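Phosphate transporter (Thermotoga maritima MSB8, PDB 6L85) probably imports phosphate across the cell membrane using the sodium gradient, as a two-subunit bacterial relative of the human SLC20 carriers. Local coordinates at residues L43-L48 with L298-L303; F47-G52 with Y249-H254; T63-I68 with K280-P285; V152-I157 with N320-T325. One frame throughout, in Å; residues are numbered along the deposited sequence.

Contact 1 of 4, residues L43-L48 with L298-L303; sequences LIAMFL and LGVFFL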
loop_
_atom_site.group_PDB
_atom_site.type_symbol
_atom_site.label_atom_id
_atom_site.label_comp_id
_atom_site.label_asym_id
_atom_site.label_seq_id
_atom_site.Cartn_x
_atom_site.Cartn_y
_atom_site.Cartn_z
ATOM N N LEU B 43 -9.289 -11.660 7.524
ATOM C CA LEU B 43 -9.271 -10.990 6.214
ATOM C C LEU B 43 -8.187 -9.909 6.145
ATOM O O LEU B 43 -7.435 -9.796 5.141
ATOM C CB LEU B 43 -10.651 -10.398 5.915
ATOM C CG LEU B 43 -11.768 -11.435 5.765
ATOM C CD1 LEU B 43 -13.189 -10.796 5.753
ATOM C CD2 LEU B 43 -11.545 -12.306 4.541
ATOM N N ILE B 44 -8.086 -9.110 7.212
ATOM C CA ILE B 44 -7.034 -8.103 7.283
ATOM C C ILE B 44 -5.665 -8.761 7.162
ATOM O O ILE B 44 -4.815 -8.329 6.363
ATOM C CB ILE B 44 -7.140 -7.289 8.586
ATOM C CG1 ILE B 44 -8.521 -6.664 8.737
ATOM C CG2 ILE B 44 -6.067 -6.211 8.622
ATOM C CD1 ILE B 44 -8.695 -5.906 10.030
ATOM N N ALA B 45 -5.429 -9.816 7.958
ATOM C CA ALA B 45 -4.120 -10.470 7.945
ATOM C C ALA B 45 -3.819 -11.034 6.574
ATOM O O ALA B 45 -2.675 -11.002 6.129
ATOM C CB ALA B 45 -4.056 -11.580 8.993
ATOM N N MET B 46 -4.840 -11.561 5.890
ATOM C CA MET B 46 -4.647 -12.083 4.543
ATOM C C MET B 46 -3.997 -11.046 3.652
ATOM O O MET B 46 -3.061 -11.349 2.902
ATOM C CB MET B 46 -5.984 -12.507 3.942
ATOM C CG MET B 46 -6.433 -13.869 4.387
ATOM S SD MET B 46 -7.923 -14.329 3.496
ATOM C CE MET B 46 -7.225 -15.192 2.093
ATOM N N PHE B 47 -4.493 -9.812 3.716
ATOM C CA PHE B 47 -3.892 -8.798 2.850
ATOM C C PHE B 47 -2.504 -8.371 3.344
ATOM O O PHE B 47 -1.569 -8.234 2.543
ATOM C CB PHE B 47 -4.820 -7.589 2.704
ATOM C CG PHE B 47 -4.698 -6.928 1.372
ATOM C CD1 PHE B 47 -3.678 -6.013 1.124
ATOM C CD2 PHE B 47 -5.564 -7.263 0.337
ATOM C CE1 PHE B 47 -3.543 -5.416 -0.127
ATOM C CE2 PHE B 47 -5.439 -6.676 -0.905
ATOM C CZ PHE B 47 -4.421 -5.750 -1.143
ATOM N N LEU B 48 -2.342 -8.196 4.663
ATOM C CA LEU B 48 -1.105 -7.620 5.192
ATOM C C LEU B 48 0.066 -8.613 5.163
ATOM O O LEU B 48 1.209 -8.212 4.897
ATOM C CB LEU B 48 -1.338 -7.087 6.607
ATOM C CG LEU B 48 -1.757 -5.617 6.768
ATOM C CD1 LEU B 48 -0.759 -4.643 6.133
ATOM C CD2 LEU B 48 -3.141 -5.396 6.200
ATOM N N LEU B 298 -3.942 -18.003 2.699
ATOM C CA LEU B 298 -4.952 -19.050 2.718
ATOM C C LEU B 298 -4.901 -19.837 4.028
ATOM O O LEU B 298 -5.946 -20.206 4.575
ATOM C CB LEU B 298 -4.778 -19.940 1.481
ATOM C CG LEU B 298 -5.285 -19.332 0.154
ATOM C CD1 LEU B 298 -4.944 -20.191 -1.056
ATOM C CD2 LEU B 298 -6.803 -19.080 0.161
ATOM N N GLY B 299 -3.703 -20.068 4.580
ATOM C CA GLY B 299 -3.618 -20.719 5.877
ATOM C C GLY B 299 -4.210 -19.868 6.984
ATOM O O GLY B 299 -4.841 -20.384 7.911
ATOM N N VAL B 300 -4.006 -18.551 6.912
ATOM C CA VAL B 300 -4.621 -17.660 7.887
ATOM C C VAL B 300 -6.129 -17.813 7.843
ATOM O O VAL B 300 -6.789 -17.917 8.884
ATOM C CB VAL B 300 -4.220 -16.197 7.622
ATOM C CG1 VAL B 300 -5.262 -15.233 8.285
ATOM C CG2 VAL B 300 -2.816 -15.913 8.101
ATOM N N PHE B 301 -6.695 -17.848 6.632
ATOM C CA PHE B 301 -8.150 -17.874 6.521
ATOM C C PHE B 301 -8.750 -19.233 6.870
ATOM O O PHE B 301 -9.777 -19.294 7.547
ATOM C CB PHE B 301 -8.597 -17.473 5.117
ATOM C CG PHE B 301 -10.088 -17.357 4.982
ATOM C CD1 PHE B 301 -10.762 -16.253 5.494
ATOM C CD2 PHE B 301 -10.821 -18.363 4.381
ATOM C CE1 PHE B 301 -12.163 -16.141 5.376
ATOM C CE2 PHE B 301 -12.222 -18.265 4.252
ATOM C CZ PHE B 301 -12.892 -17.150 4.748
ATOM N N PHE B 302 -8.173 -20.324 6.384
ATOM C CA PHE B 302 -8.820 -21.618 6.543
ATOM C C PHE B 302 -8.441 -22.354 7.815
ATOM O O PHE B 302 -9.166 -23.277 8.213
ATOM C CB PHE B 302 -8.510 -22.530 5.361
ATOM C CG PHE B 302 -9.281 -22.183 4.118
ATOM C CD1 PHE B 302 -10.660 -22.372 4.061
ATOM C CD2 PHE B 302 -8.629 -21.667 3.009
ATOM C CE1 PHE B 302 -11.374 -22.048 2.913
ATOM C CE2 PHE B 302 -9.326 -21.346 1.858
ATOM C CZ PHE B 302 -10.706 -21.535 1.807
ATOM N N LEU B 303 -7.324 -22.020 8.447
ATOM C CA LEU B 303 -6.964 -22.821 9.607
ATOM C C LEU B 303 -6.565 -21.973 10.809
ATOM O O LEU B 303 -6.767 -22.389 11.954
ATOM C CB LEU B 303 -5.859 -23.812 9.219
ATOM C CG LEU B 303 -5.421 -24.809 10.293
ATOM C CD1 LEU B 303 -6.640 -25.495 10.934
ATOM C CD2 LEU B 303 -4.445 -25.839 9.709
#

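Contact 2 of 4, residues F47-G52 with Y249-H254; sequences FLEFLG and YVSFSH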
loop_
_atom_site.group_PDB
_atom_site.type_symbol
_atom_site.label_atom_id
_atom_site.label_comp_id
_atom_site.label_asym_id
_atom_site.label_seq_id
_atom_site.Cartn_x
_atom_site.Cartn_y
_atom_site.Cartn_z
ATOM N N PHE B 47 -4.493 -9.812 3.716
ATOM C CA PHE B 47 -3.892 -8.798 2.850
ATOM C C PHE B 47 -2.504 -8.371 3.344
ATOM O O PHE B 47 -1.569 -8.234 2.543
ATOM C CB PHE B 47 -4.820 -7.589 2.704
ATOM C CG PHE B 47 -4.698 -6.928 1.372
ATOM C CD1 PHE B 47 -3.678 -6.013 1.124
ATOM C CD2 PHE B 47 -5.564 -7.263 0.337
ATOM C CE1 PHE B 47 -3.543 -5.416 -0.127
ATOM C CE2 PHE B 47 -5.439 -6.676 -0.905
ATOM C CZ PHE B 47 -4.421 -5.750 -1.143
ATOM N N LEU B 48 -2.342 -8.196 4.663
ATOM C CA LEU B 48 -1.105 -7.620 5.192
ATOM C C LEU B 48 0.066 -8.613 5.163
ATOM O O LEU B 48 1.209 -8.212 4.897
ATOM C CB LEU B 48 -1.338 -7.087 6.607
ATOM C CG LEU B 48 -1.757 -5.617 6.768
ATOM C CD1 LEU B 48 -0.759 -4.643 6.133
ATOM C CD2 LEU B 48 -3.141 -5.396 6.200
ATOM N N GLU B 49 -0.192 -9.902 5.439
ATOM C CA GLU B 49 0.842 -10.930 5.332
ATOM C C GLU B 49 1.371 -10.999 3.902
ATOM O O GLU B 49 2.591 -11.055 3.669
ATOM C CB GLU B 49 0.278 -12.305 5.728
ATOM C CG GLU B 49 -0.202 -12.474 7.160
ATOM C CD GLU B 49 0.961 -12.744 8.093
ATOM O OE1 GLU B 49 2.014 -13.180 7.583
ATOM O OE2 GLU B 49 0.837 -12.502 9.309
ATOM N N PHE B 50 0.454 -11.010 2.926
ATOM C CA PHE B 50 0.865 -11.094 1.527
ATOM C C PHE B 50 1.659 -9.857 1.141
ATOM O O PHE B 50 2.679 -9.955 0.456
ATOM C CB PHE B 50 -0.366 -11.290 0.626
ATOM C CG PHE B 50 -0.081 -11.142 -0.850
ATOM C CD1 PHE B 50 0.423 -12.207 -1.589
ATOM C CD2 PHE B 50 -0.312 -9.931 -1.499
ATOM C CE1 PHE B 50 0.692 -12.062 -2.954
ATOM C CE2 PHE B 50 -0.056 -9.785 -2.879
ATOM C CZ PHE B 50 0.437 -10.837 -3.599
ATOM N N LEU B 51 1.244 -8.688 1.639
ATOM C CA LEU B 51 1.948 -7.451 1.302
ATOM C C LEU B 51 3.372 -7.433 1.861
ATOM O O LEU B 51 4.308 -7.003 1.177
ATOM C CB LEU B 51 1.151 -6.261 1.828
ATOM C CG LEU B 51 1.479 -4.890 1.252
ATOM C CD1 LEU B 51 1.085 -4.865 -0.221
ATOM C CD2 LEU B 51 0.739 -3.824 2.037
ATOM N N GLY B 52 3.547 -7.862 3.119
ATOM C CA GLY B 52 4.889 -7.943 3.684
ATOM C C GLY B 52 5.759 -8.963 2.979
ATOM O O GLY B 52 6.928 -8.705 2.701
ATOM N N TYR B 249 0.545 -3.838 11.320
ATOM C CA TYR B 249 1.993 -3.677 11.307
ATOM C C TYR B 249 2.684 -5.009 11.631
ATOM O O TYR B 249 3.625 -5.429 10.929
ATOM C CB TYR B 249 2.356 -2.569 12.303
ATOM C CG TYR B 249 3.810 -2.140 12.379
ATOM C CD1 TYR B 249 4.667 -2.243 11.290
ATOM C CD2 TYR B 249 4.318 -1.614 13.563
ATOM C CE1 TYR B 249 5.989 -1.830 11.383
ATOM C CE2 TYR B 249 5.637 -1.213 13.673
ATOM C CZ TYR B 249 6.472 -1.318 12.572
ATOM O OH TYR B 249 7.789 -0.910 12.686
ATOM N N VAL B 250 2.166 -5.734 12.634
ATOM C CA VAL B 250 2.777 -7.032 12.940
ATOM C C VAL B 250 2.584 -8.011 11.785
ATOM O O VAL B 250 3.514 -8.737 11.425
ATOM C CB VAL B 250 2.255 -7.630 14.266
ATOM C CG1 VAL B 250 2.993 -8.936 14.573
ATOM C CG2 VAL B 250 2.466 -6.678 15.406
ATOM N N SER B 251 1.382 -8.058 11.204
ATOM C CA SER B 251 1.085 -8.951 10.078
ATOM C C SER B 251 2.044 -8.750 8.910
ATOM O O SER B 251 2.525 -9.713 8.298
ATOM C CB SER B 251 -0.336 -8.701 9.587
ATOM O OG SER B 251 -1.238 -9.584 10.196
ATOM N N PHE B 252 2.252 -7.485 8.543
ATOM C CA PHE B 252 3.186 -7.123 7.489
ATOM C C PHE B 252 4.582 -7.641 7.809
ATOM O O PHE B 252 5.240 -8.270 6.964
ATOM C CB PHE B 252 3.188 -5.595 7.343
ATOM C CG PHE B 252 4.122 -5.069 6.280
ATOM C CD1 PHE B 252 5.468 -4.852 6.554
ATOM C CD2 PHE B 252 3.645 -4.763 5.011
ATOM C CE1 PHE B 252 6.333 -4.357 5.579
ATOM C CE2 PHE B 252 4.506 -4.259 4.022
ATOM C CZ PHE B 252 5.844 -4.059 4.313
ATOM N N SER B 253 5.058 -7.361 9.030
ATOM C CA SER B 253 6.420 -7.749 9.380
ATOM C C SER B 253 6.543 -9.267 9.464
ATOM O O SER B 253 7.591 -9.832 9.147
ATOM C CB SER B 253 6.822 -7.075 10.688
ATOM O OG SER B 253 6.226 -7.757 11.760
ATOM N N HIS B 254 5.446 -9.939 9.793
ATOM C CA HIS B 254 5.452 -11.392 9.822
ATOM C C HIS B 254 5.599 -11.969 8.418
ATOM O O HIS B 254 6.394 -12.896 8.201
ATOM C CB HIS B 254 4.181 -11.924 10.483
ATOM C CG HIS B 254 4.110 -13.407 10.444
ATOM N ND1 HIS B 254 3.472 -14.089 9.436
ATOM C CD2 HIS B 254 4.676 -14.346 11.239
ATOM C CE1 HIS B 254 3.631 -15.390 9.617
ATOM N NE2 HIS B 254 4.373 -15.570 10.698
#

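Contact 3 of 4, residues T63-I68 with K280-P285; sequences TIVKGI and KTVEIP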
loop_
_atom_site.group_PDB
_atom_site.type_symbol
_atom_site.label_atom_id
_atom_site.label_comp_id
_atom_site.label_asym_id
_atom_site.label_seq_id
_atom_site.Cartn_x
_atom_site.Cartn_y
_atom_site.Cartn_z
ATOM N N THR B 63 18.818 -15.822 3.014
ATOM C CA THR B 63 19.522 -16.488 4.108
ATOM C C THR B 63 19.091 -17.940 4.229
ATOM O O THR B 63 19.921 -18.829 4.430
ATOM C CB THR B 63 19.283 -15.748 5.414
ATOM O OG1 THR B 63 19.674 -14.383 5.246
ATOM C CG2 THR B 63 20.104 -16.385 6.558
ATOM N N ILE B 64 17.795 -18.206 4.102
ATOM C CA ILE B 64 17.354 -19.599 4.110
ATOM C C ILE B 64 18.017 -20.374 2.971
ATOM O O ILE B 64 18.369 -21.551 3.125
ATOM C CB ILE B 64 15.815 -19.689 4.047
ATOM C CG1 ILE B 64 15.200 -19.051 5.297
ATOM C CG2 ILE B 64 15.345 -21.143 3.891
ATOM C CD1 ILE B 64 15.634 -19.671 6.613
ATOM N N VAL B 65 18.213 -19.731 1.813
ATOM C CA VAL B 65 18.778 -20.475 0.689
ATOM C C VAL B 65 20.256 -20.822 0.940
ATOM O O VAL B 65 20.683 -21.954 0.682
ATOM C CB VAL B 65 18.571 -19.715 -0.636
ATOM C CG1 VAL B 65 19.448 -20.303 -1.733
ATOM C CG2 VAL B 65 17.094 -19.798 -1.070
ATOM N N LYS B 66 21.060 -19.890 1.471
ATOM C CA LYS B 66 22.469 -20.259 1.633
ATOM C C LYS B 66 23.072 -19.970 3.010
ATOM O O LYS B 66 24.301 -19.907 3.129
ATOM C CB LYS B 66 23.322 -19.589 0.553
ATOM C CG LYS B 66 23.245 -18.082 0.519
ATOM C CD LYS B 66 24.236 -17.542 -0.512
ATOM C CE LYS B 66 24.313 -18.454 -1.736
ATOM N NZ LYS B 66 25.571 -18.260 -2.515
ATOM N N GLY B 67 22.273 -19.867 4.065
ATOM C CA GLY B 67 22.835 -19.535 5.369
ATOM C C GLY B 67 22.837 -20.682 6.360
ATOM O O GLY B 67 23.428 -20.576 7.441
ATOM N N ILE B 68 22.191 -21.793 6.001
ATOM C CA ILE B 68 22.099 -22.971 6.864
ATOM C C ILE B 68 22.911 -24.128 6.302
ATOM O O ILE B 68 23.779 -24.676 6.981
ATOM C CB ILE B 68 20.628 -23.389 7.086
ATOM C CG1 ILE B 68 19.745 -22.162 7.278
ATOM C CG2 ILE B 68 20.516 -24.366 8.270
ATOM C CD1 ILE B 68 18.275 -22.496 7.209
ATOM N N LYS B 280 26.729 -17.002 -7.064
ATOM C CA LYS B 280 27.356 -16.207 -6.015
ATOM C C LYS B 280 26.304 -15.392 -5.278
ATOM O O LYS B 280 26.101 -15.534 -4.064
ATOM C CB LYS B 280 28.417 -15.291 -6.630
ATOM C CG LYS B 280 29.251 -15.937 -7.749
ATOM C CD LYS B 280 30.208 -14.932 -8.434
ATOM C CE LYS B 280 30.147 -15.019 -9.967
ATOM N NZ LYS B 280 30.102 -13.663 -10.610
ATOM N N THR B 281 25.609 -14.540 -6.016
ATOM C CA THR B 281 24.533 -13.728 -5.477
ATOM C C THR B 281 23.199 -14.340 -5.906
ATOM O O THR B 281 22.934 -14.496 -7.109
ATOM C CB THR B 281 24.684 -12.284 -5.960
ATOM O OG1 THR B 281 24.209 -12.170 -7.306
ATOM C CG2 THR B 281 26.159 -11.881 -5.945
ATOM N N VAL B 282 22.363 -14.676 -4.925
ATOM C CA VAL B 282 21.085 -15.340 -5.165
ATOM C C VAL B 282 20.000 -14.300 -5.424
ATOM O O VAL B 282 19.855 -13.334 -4.667
ATOM C CB VAL B 282 20.707 -16.230 -3.968
ATOM C CG1 VAL B 282 19.294 -16.797 -4.125
ATOM C CG2 VAL B 282 21.717 -17.347 -3.800
ATOM N N GLU B 283 19.230 -14.494 -6.488
ATOM C CA GLU B 283 18.034 -13.698 -6.741
ATOM C C GLU B 283 16.818 -14.584 -6.497
ATOM O O GLU B 283 16.668 -15.630 -7.144
ATOM C CB GLU B 283 18.032 -13.140 -8.163
ATOM C CG GLU B 283 19.410 -12.747 -8.672
ATOM C CD GLU B 283 19.540 -12.889 -10.186
ATOM O OE1 GLU B 283 18.999 -13.875 -10.751
ATOM O OE2 GLU B 283 20.189 -12.015 -10.809
ATOM N N ILE B 284 15.975 -14.191 -5.547
ATOM C CA ILE B 284 14.791 -14.984 -5.217
ATOM C C ILE B 284 13.726 -14.785 -6.291
ATOM O O ILE B 284 13.253 -13.654 -6.487
ATOM C CB ILE B 284 14.236 -14.628 -3.828
ATOM C CG1 ILE B 284 15.306 -14.859 -2.752
ATOM C CG2 ILE B 284 12.983 -15.468 -3.532
ATOM C CD1 ILE B 284 15.588 -16.336 -2.507
ATOM N N PRO B 285 13.321 -15.841 -7.000
ATOM C CA PRO B 285 12.279 -15.691 -8.032
ATOM C C PRO B 285 10.960 -15.248 -7.414
ATOM O O PRO B 285 10.476 -15.836 -6.436
ATOM C CB PRO B 285 12.174 -17.097 -8.646
ATOM C CG PRO B 285 13.438 -17.821 -8.221
ATOM C CD PRO B 285 13.789 -17.233 -6.874
#

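Contact 4 of 4, residues V152-I157 with N320-T325; sequences VMFKLI and NSRGFT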
loop_
_atom_site.group_PDB
_atom_site.type_symbol
_atom_site.label_atom_id
_atom_site.label_comp_id
_atom_site.label_asym_id
_atom_site.label_seq_id
_atom_site.Cartn_x
_atom_site.Cartn_y
_atom_site.Cartn_z
ATOM N N VAL B 152 10.431 -0.220 27.428
ATOM C CA VAL B 152 10.749 1.192 27.239
ATOM C C VAL B 152 9.567 1.930 26.631
ATOM O O VAL B 152 9.252 3.060 27.024
ATOM C CB VAL B 152 12.020 1.339 26.383
ATOM C CG1 VAL B 152 12.336 2.812 26.127
ATOM C CG2 VAL B 152 13.186 0.637 27.068
ATOM N N MET B 153 8.868 1.295 25.689
ATOM C CA MET B 153 7.773 1.974 25.016
ATOM C C MET B 153 6.586 2.170 25.950
ATOM O O MET B 153 5.930 3.217 25.915
ATOM C CB MET B 153 7.359 1.192 23.772
ATOM C CG MET B 153 6.121 1.754 23.113
ATOM S SD MET B 153 5.828 1.030 21.490
ATOM C CE MET B 153 4.255 1.805 21.120
ATOM N N PHE B 154 6.277 1.175 26.786
ATOM C CA PHE B 154 5.187 1.369 27.733
ATOM C C PHE B 154 5.514 2.487 28.716
ATOM O O PHE B 154 4.632 3.281 29.086
ATOM C CB PHE B 154 4.871 0.087 28.486
ATOM C CG PHE B 154 3.513 0.113 29.106
ATOM C CD1 PHE B 154 2.371 0.196 28.293
ATOM C CD2 PHE B 154 3.359 0.119 30.490
ATOM C CE1 PHE B 154 1.092 0.262 28.864
ATOM C CE2 PHE B 154 2.097 0.173 31.067
ATOM C CZ PHE B 154 0.958 0.247 30.253
ATOM N N LYS B 155 6.788 2.592 29.118
ATOM C CA LYS B 155 7.220 3.744 29.917
ATOM C C LYS B 155 7.031 5.059 29.175
ATOM O O LYS B 155 6.603 6.057 29.767
ATOM C CB LYS B 155 8.695 3.562 30.324
ATOM C CG LYS B 155 9.423 4.822 30.815
ATOM C CD LYS B 155 10.012 5.713 29.703
ATOM C CE LYS B 155 11.356 5.169 29.267
ATOM N NZ LYS B 155 12.028 6.035 28.274
ATOM N N LEU B 156 7.367 5.086 27.884
ATOM C CA LEU B 156 7.123 6.281 27.073
ATOM C C LEU B 156 5.649 6.655 27.053
ATOM O O LEU B 156 5.300 7.841 27.072
ATOM C CB LEU B 156 7.568 6.064 25.631
ATOM C CG LEU B 156 8.877 6.711 25.192
ATOM C CD1 LEU B 156 9.983 5.999 25.914
ATOM C CD2 LEU B 156 9.067 6.665 23.657
ATOM N N ILE B 157 4.777 5.656 26.920
ATOM C CA ILE B 157 3.337 5.913 26.883
ATOM C C ILE B 157 2.887 6.539 28.203
ATOM O O ILE B 157 2.179 7.555 28.224
ATOM C CB ILE B 157 2.566 4.610 26.594
ATOM C CG1 ILE B 157 3.011 3.967 25.268
ATOM C CG2 ILE B 157 1.063 4.847 26.667
ATOM C CD1 ILE B 157 2.581 4.709 24.044
ATOM N N ASN B 320 -5.625 -2.173 26.193
ATOM C CA ASN B 320 -5.416 -1.772 24.807
ATOM C C ASN B 320 -4.101 -1.029 24.625
ATOM O O ASN B 320 -3.443 -1.179 23.584
ATOM C CB ASN B 320 -6.591 -0.934 24.346
ATOM C CG ASN B 320 -7.816 -1.781 24.114
ATOM O OD1 ASN B 320 -7.820 -2.641 23.231
ATOM N ND2 ASN B 320 -8.847 -1.581 24.926
ATOM N N SER B 321 -3.681 -0.249 25.625
ATOM C CA SER B 321 -2.389 0.415 25.500
ATOM C C SER B 321 -1.248 -0.596 25.544
ATOM O O SER B 321 -0.229 -0.425 24.858
ATOM C CB SER B 321 -2.229 1.471 26.590
ATOM O OG SER B 321 -2.442 0.894 27.860
ATOM N N ARG B 322 -1.430 -1.700 26.271
ATOM C CA ARG B 322 -0.386 -2.714 26.301
ATOM C C ARG B 322 -0.367 -3.541 25.020
ATOM O O ARG B 322 0.711 -3.905 24.547
ATOM C CB ARG B 322 -0.557 -3.624 27.512
ATOM C CG ARG B 322 -0.058 -2.988 28.799
ATOM C CD ARG B 322 -0.056 -3.971 29.968
ATOM N NE ARG B 322 0.599 -3.373 31.123
ATOM C CZ ARG B 322 0.022 -2.490 31.931
ATOM N NH1 ARG B 322 -1.234 -2.112 31.718
ATOM N NH2 ARG B 322 0.700 -1.992 32.953
ATOM N N GLY B 323 -1.541 -3.891 24.476
ATOM C CA GLY B 323 -1.576 -4.613 23.211
ATOM C C GLY B 323 -0.986 -3.796 22.075
ATOM O O GLY B 323 -0.223 -4.310 21.259
ATOM N N PHE B 324 -1.338 -2.507 22.017
ATOM C CA PHE B 324 -0.692 -1.550 21.124
ATOM C C PHE B 324 0.831 -1.611 21.239
ATOM O O PHE B 324 1.541 -1.701 20.223
ATOM C CB PHE B 324 -1.206 -0.146 21.463
ATOM C CG PHE B 324 -0.667 0.955 20.577
ATOM C CD1 PHE B 324 -1.330 1.308 19.408
ATOM C CD2 PHE B 324 0.474 1.672 20.942
ATOM C CE1 PHE B 324 -0.859 2.340 18.598
ATOM C CE2 PHE B 324 0.945 2.702 20.146
ATOM C CZ PHE B 324 0.275 3.035 18.964
ATOM N N THR B 325 1.348 -1.541 22.480
ATOM C CA THR B 325 2.797 -1.546 22.713
ATOM C C THR B 325 3.440 -2.878 22.309
ATOM O O THR B 325 4.524 -2.900 21.717
ATOM C CB THR B 325 3.065 -1.228 24.194
ATOM O OG1 THR B 325 2.648 0.118 24.464
ATOM C CG2 THR B 325 4.557 -1.358 24.558
#

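Contact 1 of 4, residues L43-L48 with L298-L303
Met-46 lays its thioether obliquely against Phe-301: SD is 3.6 Å from CB of Phe-301 and 4.8 Å from the centroid of the ring, a Met-aromatic contact with the sulfur 52° off the ring normal. The Met-46 chain leaves with CG anti to the carbonyl carbon, stays extended through chi2 and bends at chi3 (92°). That bend brings CE past CB of Phe-301 and toward Leu-298, whose CD2 it meets loosely at 4.4 Å. Phe-301 holds CG anti to its backbone N and lies side by side with Leu-43, the two pointing the same way, so that CD2 of Leu-43 rests 4.0 Å from CE1 of Phe-301. Val-300 makes the other half of the interface: its CG1 meets CB of Ala-45 at 3.9 Å and also leans on the Met-46 chain. An alanine in place of Phe-301 would keep CB but remove the ring, and would probably cost Met-46 its Met-aromatic contact and Leu-43 CD2 its neighbour on this helix. No hydrogen bond crosses between the two segments, although Met-46 O pairs with Ser-297 OG just before 298-303. The short segments 43-48 and 298-302 run nearly antiparallel (174°). Helix 2-32 touches Val-300 through Val-23, helix 231-258 touches Ala-45 through Ser-251, and Phe-215 of the second subunit meets Phe-301 edge-to-face, placing helices 38-56 and 286-302 at the dimer interface.

Contact 2 of 4, residues F47-G52 with Y249-H254
One short, nearly straight hydrogen bond joins the two segments. Glu-49 leaves the backbone with CG anti to the carbonyl carbon, bends at chi2, and presents its carboxylate to His-254. There His-254 ND1 donates to Glu-49 OE1, the two atoms 2.5 Å apart, with an N-H...O angle of 171°. OE1 uses its syn lone pair and lies in the plane of the imidazole, at its edge, while the carboxylate is turned 68° against that ring. Glu-49 OE2 sits 3.4 Å from Ser-251 O, two acceptors that cannot bond; the hydroxyl of Ser-251 instead pairs with Ser-26 on helix 2-32.

The rest is close apolar and C-H contact. Gly-52 CA stands over one face of Phe-252, 3.8 Å from the ring centroid, a CH-pi contact offset toward the rim. The same CA points one of its hydrogens at Phe-252 O, 3.3 Å away, and Phe-252 CA does likewise to Leu-48 O at 3.4 Å. Crossing at -41°, the segments come so near that a CB on Gly-52 would clash with Phe-252 O. CB of Leu-48 and CB of Ser-251 add a tight 3.5 Å meeting.

A glutamine in place of Glu-49 would lose the negative charge and would probably weaken the grip on His-254 ND1. His-254 NE2 bonds to OD2 of Asp-22, a sodium ligand, and a bound phosphate lies about 4 Å, between nearest atoms, from the His-254 side chain. A carboxylate at each nitrogen fixes the ring's rotation and would probably favour the doubly protonated, cationic imidazole.

Contact 3 of 4, residues T63-I68 with K280-P285
From Thr-281 on, the loop 280-285 is extended as it runs past the helical residues of 63-68, and the nearest backbone pair, CA of Val-65 and CA of Val-282, is still 8.1 Å apart, so side chains must bridge the gap. Lys-66 and Val-65 do this. In Lys-66, CG takes the crowded position between the backbone N and the carbonyl carbon (chi1 58°); the chain then runs straight through chi2 and bends at chi3. It meets Val-282 tip to tip, with CE of Lys-66 3.5 Å from CG2 of Val-282. Beyond that methyl, Lys-66 NZ donates to Lys-280 O at 3.2 Å, approaching at a C=O...N angle of 127° from above the carbonyl plane, not along a lone pair. NZ has a second acceptor in Pro-279 O, so the ammonium is gripped by two consecutive carbonyls of the loop.

Val-65 carries the apolar side. The side chains of Val-65 and Ile-284 pass in opposite directions, CG2 of Val-65 4.0 Å from CD1 of Ile-284, while CG1 of Val-65 is 4.2 Å from CG1 of Val-282. Val-282 thereby touches Lys-66 with CG2 and Val-65 with CG1.

Ile-271 of helix 260-275 also packs on Val-282, and Lys-66 O bonds to Asn-128 ND2. The loop ends at Pro-285, at the N-cap position of helix 286-302. A lysine ammonium bonded to loop carbonyls beside aliphatic packing thus joins the connection between helices 260-275 and 286-302 to helix 58-66, at the surface of an all-helical membrane transporter.

Contact 4 of 4, residues V152-I157 with N320-T325
Phe-154 starts with CB 4.2 Å from CG2 of Thr-325, and with CG anti to its backbone N it sends the ring out across the threonine at about a right angle. Around the rim, CD1 meets Thr-325 OG1 at 3.8 Å and CE1 meets Ser-321 OG at 3.7 Å, both hydroxyls lying at the ring edge and in its plane. CE1 also presses on CG of Arg-322, 3.4 Å away. At the tip, CZ of Phe-154 sits over the centre of one guanidinium face, 3.3 Å from CZ of Arg-322, and CE2 is 3.2 Å from NH2; the two planes are inclined by 41°. Met-153, extended beyond CG, brushes CG2 of Thr-325 on its way to a crossing with Phe-324, where its CE is 3.6 Å from CE2 of Phe-324.

No hydrogen bond spans these segments of helices 129-162 and 320-339. The hydroxyls bond within their own helix or outside the pair: Thr-325 OG1 donates in plane to Ser-321 O at 3.0 Å, which also accepts from Thr-325 N, and Ser-321 OG bonds to Glu-236. Asn-320 OD1 bonds to Gln-243, a sodium ligand. Arg-322 gives NE to Val-357 O and NH1 to Thr-319 OG1. The tip of an aromatic ring is thus set against a guanidinium held by two hydrogen bonds, which together with the ring over its face probably steady the charge of Arg-322.

From the N terminus, contacts 1 and 2 start together on helix 38-56, sharing Phe-47 and Leu-48. Contact 2 closes its loop first, at helix 231-258, and contact 1 closes the wider one, at helix 286-302; the two contacts touch each other, and both reach the second subunit. Contact 3 opens at 63-68 and closes at 280-285, wholly within the span of contact 1 but crossing contact 2. Contact 4, from 152-157 to 320-325, crosses all three. Contacts 3 and 4 lie on opposite sides of the chain's centre, about 37 Å apart between centres, so together the four join the first half of the chain to the second at four places.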